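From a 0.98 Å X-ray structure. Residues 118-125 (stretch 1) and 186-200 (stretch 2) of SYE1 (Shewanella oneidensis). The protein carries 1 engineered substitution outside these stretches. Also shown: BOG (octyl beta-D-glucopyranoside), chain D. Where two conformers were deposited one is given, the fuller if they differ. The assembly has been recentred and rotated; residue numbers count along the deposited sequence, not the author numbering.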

# COMPACT_ATOMS: atom_id res chain seq x y z
N PRO A 118 -7.65 -19.44 -0.15
CA PRO A 118 -6.54 -18.48 -0.13
C PRO A 118 -5.19 -19.17 -0.12
O PRO A 118 -5.08 -20.31 0.34
CB PRO A 118 -6.79 -17.72 1.18
CG PRO A 118 -8.23 -17.88 1.46
CD PRO A 118 -8.51 -19.29 1.02
N ILE A 119 -4.15 -18.46 -0.54
CA ILE A 119 -2.79 -18.95 -0.50
C ILE A 119 -1.97 -18.15 0.49
O ILE A 119 -2.22 -16.96 0.74
CB ILE A 119 -2.12 -18.96 -1.87
CG1 ILE A 119 -1.95 -17.58 -2.52
CG2 ILE A 119 -2.91 -19.90 -2.81
CD1 ILE A 119 -1.15 -17.52 -3.77
N SER A 120 -0.91 -18.80 0.99
CA SER A 120 0.02 -18.13 1.91
C SER A 120 1.36 -18.82 1.85
O SER A 120 1.58 -19.78 1.11
CB SER A 120 -0.55 -18.12 3.31
OG SER A 120 0.19 -17.30 4.21
N SER A 121 2.29 -18.35 2.69
CA SER A 121 3.54 -19.08 2.88
C SER A 121 3.25 -20.47 3.45
O SER A 121 3.90 -21.44 3.07
CB SER A 121 4.44 -18.29 3.80
OG SER A 121 3.72 -18.03 5.02
N SER A 122 2.32 -20.55 4.38
CA SER A 122 2.01 -21.67 5.20
C SER A 122 0.55 -21.94 5.25
O SER A 122 -0.26 -21.21 4.66
CB SER A 122 2.52 -21.35 6.63
OG SER A 122 3.96 -21.22 6.43
N THR A 123 0.11 -22.91 6.02
CA THR A 123 -1.31 -23.18 6.23
C THR A 123 -1.86 -22.52 7.47
O THR A 123 -2.83 -22.94 8.08
CB THR A 123 -1.63 -24.70 6.27
OG1 THR A 123 -0.92 -25.26 7.35
CG2 THR A 123 -1.23 -25.31 4.95
N LEU A 124 -1.29 -21.43 7.94
CA LEU A 124 -1.68 -20.75 9.17
C LEU A 124 -2.74 -19.73 8.82
O LEU A 124 -2.53 -18.84 8.00
CB LEU A 124 -0.47 -20.04 9.78
CG LEU A 124 0.66 -20.94 10.31
CD1 LEU A 124 1.87 -20.08 10.61
CD2 LEU A 124 0.18 -21.71 11.52
N LYS A 125 -3.89 -19.83 9.45
CA LYS A 125 -4.92 -18.79 9.39
C LYS A 125 -4.46 -17.55 10.13
O LYS A 125 -3.84 -17.60 11.19
CB LYS A 125 -6.16 -19.36 10.07
CG LYS A 125 -7.34 -18.43 10.04
CD LYS A 125 -8.49 -18.99 10.84
CE LYS A 125 -9.64 -18.02 10.90
NZ LYS A 125 -10.83 -18.69 11.51
N TYR A 186 -0.15 -8.88 4.57
CA TYR A 186 -0.53 -9.45 3.28
C TYR A 186 0.52 -10.45 2.81
O TYR A 186 1.35 -10.90 3.56
CB TYR A 186 -0.94 -8.33 2.33
CG TYR A 186 -2.15 -7.60 2.88
CD1 TYR A 186 -3.37 -8.25 3.05
CD2 TYR A 186 -2.08 -6.26 3.22
CE1 TYR A 186 -4.47 -7.61 3.55
CE2 TYR A 186 -3.18 -5.60 3.71
CZ TYR A 186 -4.38 -6.25 3.89
OH TYR A 186 -5.43 -5.55 4.40
N LEU A 187 0.42 -10.92 1.54
CA LEU A 187 1.13 -12.13 1.15
C LEU A 187 2.61 -12.06 1.41
O LEU A 187 3.19 -12.98 2.02
CB LEU A 187 0.91 -12.44 -0.34
CG LEU A 187 1.59 -13.73 -0.78
CD1 LEU A 187 1.06 -14.97 -0.09
CD2 LEU A 187 1.48 -13.86 -2.30
N ILE A 188 3.29 -11.03 0.92
CA ILE A 188 4.74 -10.99 1.10
C ILE A 188 5.08 -10.94 2.58
O ILE A 188 6.04 -11.58 3.04
CB ILE A 188 5.38 -9.88 0.27
CG1 ILE A 188 5.08 -10.12 -1.23
CG2 ILE A 188 6.88 -9.80 0.53
CD1 ILE A 188 5.50 -9.03 -2.10
N ASN A 189 4.30 -10.18 3.35
CA ASN A 189 4.51 -10.10 4.78
C ASN A 189 4.32 -11.44 5.47
O ASN A 189 4.97 -11.69 6.50
CB ASN A 189 3.59 -8.99 5.29
CG ASN A 189 3.85 -8.41 6.65
OD1 ASN A 189 3.22 -7.38 6.97
ND2 ASN A 189 4.75 -8.96 7.43
N GLN A 190 3.47 -12.31 4.93
CA GLN A 190 3.28 -13.66 5.44
C GLN A 190 4.53 -14.55 5.23
O GLN A 190 4.64 -15.55 5.93
CB GLN A 190 2.07 -14.31 4.78
CG GLN A 190 0.75 -13.66 5.19
CD GLN A 190 -0.35 -13.78 4.19
OE1 GLN A 190 -0.51 -14.82 3.51
NE2 GLN A 190 -1.15 -12.75 4.04
N PHE A 191 5.40 -14.19 4.31
CA PHE A 191 6.71 -14.81 4.19
C PHE A 191 7.76 -14.17 5.10
O PHE A 191 8.59 -14.86 5.67
CB PHE A 191 7.24 -14.78 2.75
CG PHE A 191 6.59 -15.77 1.81
CD1 PHE A 191 5.32 -15.54 1.27
CD2 PHE A 191 7.22 -16.96 1.50
CE1 PHE A 191 4.75 -16.44 0.41
CE2 PHE A 191 6.64 -17.87 0.65
CZ PHE A 191 5.42 -17.60 0.10
N ILE A 192 7.75 -12.84 5.19
CA ILE A 192 8.80 -12.13 5.94
C ILE A 192 8.78 -12.48 7.40
O ILE A 192 9.83 -12.69 8.02
CB ILE A 192 8.66 -10.61 5.75
CG1 ILE A 192 8.89 -10.18 4.32
CG2 ILE A 192 9.62 -9.87 6.70
CD1 ILE A 192 8.54 -8.73 4.02
N ASP A 193 7.60 -12.44 8.02
CA ASP A 193 7.48 -12.49 9.47
C ASP A 193 7.53 -13.94 9.96
O ASP A 193 6.77 -14.80 9.53
CB ASP A 193 6.23 -11.80 9.92
CG ASP A 193 6.25 -10.27 9.87
OD1 ASP A 193 7.31 -9.73 9.50
OD2 ASP A 193 5.20 -9.69 10.21
N SER A 194 8.44 -14.18 10.91
CA SER A 194 8.75 -15.55 11.30
C SER A 194 7.56 -16.32 11.78
O SER A 194 7.46 -17.53 11.53
CB SER A 194 9.84 -15.53 12.36
OG SER A 194 9.43 -14.92 13.54
N GLU A 195 6.61 -15.70 12.52
CA GLU A 195 5.56 -16.48 13.12
C GLU A 195 4.44 -16.80 12.10
O GLU A 195 3.53 -17.57 12.42
CB GLU A 195 5.02 -15.80 14.36
CG GLU A 195 6.11 -15.52 15.37
CD GLU A 195 7.15 -16.64 15.58
OE1 GLU A 195 6.58 -17.60 16.15
OE2 GLU A 195 8.39 -16.60 15.26
N ALA A 196 4.51 -16.21 10.93
CA ALA A 196 3.56 -16.51 9.87
C ALA A 196 4.09 -17.51 8.84
O ALA A 196 3.34 -17.90 7.96
CB ALA A 196 3.16 -15.21 9.18
N ASN A 197 5.36 -17.89 8.96
CA ASN A 197 6.04 -18.64 7.95
C ASN A 197 6.63 -19.90 8.64
O ASN A 197 7.60 -19.82 9.33
CB ASN A 197 7.11 -17.80 7.31
CG ASN A 197 7.84 -18.45 6.17
OD1 ASN A 197 8.48 -17.71 5.33
ND2 ASN A 197 7.80 -19.69 6.06
N ASN A 198 6.00 -21.06 8.33
CA ASN A 198 6.62 -22.29 8.86
C ASN A 198 7.14 -23.17 7.72
O ASN A 198 7.26 -24.41 7.89
CB ASN A 198 5.65 -23.02 9.76
CG ASN A 198 4.37 -23.45 9.14
OD1 ASN A 198 3.46 -23.78 9.92
ND2 ASN A 198 4.20 -23.53 7.86
N ARG A 199 7.51 -22.63 6.60
CA ARG A 199 8.08 -23.35 5.49
C ARG A 199 9.40 -23.96 5.85
O ARG A 199 10.18 -23.36 6.60
CB ARG A 199 8.24 -22.47 4.26
CG ARG A 199 6.96 -21.84 3.75
CD ARG A 199 7.23 -21.01 2.51
NE ARG A 199 7.48 -21.84 1.34
CZ ARG A 199 6.57 -22.25 0.49
NH1 ARG A 199 5.28 -21.95 0.66
NH2 ARG A 199 6.92 -22.96 -0.57
N SER A 200 9.63 -25.10 5.24
CA SER A 200 10.90 -25.80 5.42
C SER A 200 11.79 -25.78 4.18
O SER A 200 12.86 -26.33 4.21
CB SER A 200 10.68 -27.28 5.81
OG SER A 200 9.85 -27.87 4.82
C1 BOG D . -8.99 -2.77 6.09
O1 BOG D . -10.04 -2.24 6.87
C2 BOG D . -8.97 -2.19 4.71
O2 BOG D . -10.11 -2.55 3.97
C3 BOG D . -7.76 -2.68 3.90
O3 BOG D . -7.64 -1.95 2.71
C4 BOG D . -6.49 -2.39 4.71
O4 BOG D . -5.40 -2.89 4.03
C5 BOG D . -6.58 -2.95 6.13
O5 BOG D . -7.73 -2.38 6.72
C6 BOG D . -5.35 -2.62 6.94
O6 BOG D . -5.53 -3.28 8.18
C1' BOG D . -10.48 -3.08 7.91
C2' BOG D . -11.73 -2.59 8.64
C3' BOG D . -11.69 -1.15 9.03
C4' BOG D . -12.64 -0.59 10.08
C5' BOG D . -13.47 0.52 9.42
C6' BOG D . -14.93 0.08 9.26
C7' BOG D . -15.73 1.19 8.56
C8' BOG D . -17.19 0.96 8.95
O HOH W 1 0.87 -17.23 6.84
O HOH W 2 2.25 -24.81 6.64

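Three consecutive serines carry most of this contact, which buries 508 Å² summed over both sides, and each uses its short hydroxyl differently. The approach begins with Ile119, whose CA-to-CB bond runs sideways; its backbone O lies 3.9 Å from Leu187 CD1, a van der Waals contact in which a leucine methyl packs against the strand's backbone. Leu187 CD1 also sits 3.9 Å from Ser120 CA, so the same methyl packs against two neighbouring residues of the strand.

Ser120, with chi1 in t, donates from OG to Gln190 OE1 at 2.7 Å. The glutamine, pointing toward stretch 1, is long enough to deliver its amide oxygen to a buried hydroxyl. The same Ser120 OG accepts from water 1 at 2.7 Å, and that water donates onward to Ala196 O at 2.8 Å, tying the strand to a second point on stretch 2.

Ser121 is the most deeply engaged residue, with 110 Å² covered. Its p rotamer aims OG at the backbone, donating to Gln190 O at 2.8 Å, while CB stands 3.6 Å from the centroid of the Phe191 ring, almost exactly on the ring normal. A small side chain thus serves both as polar donor and as CH-pi partner. Its carbonyl is used too: Arg199 NH1 donates to Ser121 O at 2.8 Å, the guanidinium meeting it edge-on. One cost remains, since Ser121 N is buried without a partner.

Ser122, in m, turns its OG into an acceptor for Asn198 N at 2.8 Å, a nearly straight bond that fastens the loop's backbone. Thr123 stays exposed and joins indirectly: water 2 accepts from Thr123 N at 2.9 Å and from Asn198 ND2 at 2.6 Å. Leu124 closes the contact, pointing toward stretch 2 and laying CD1 3.5 Å from Glu195 O, an apolar cover over the loop backbone.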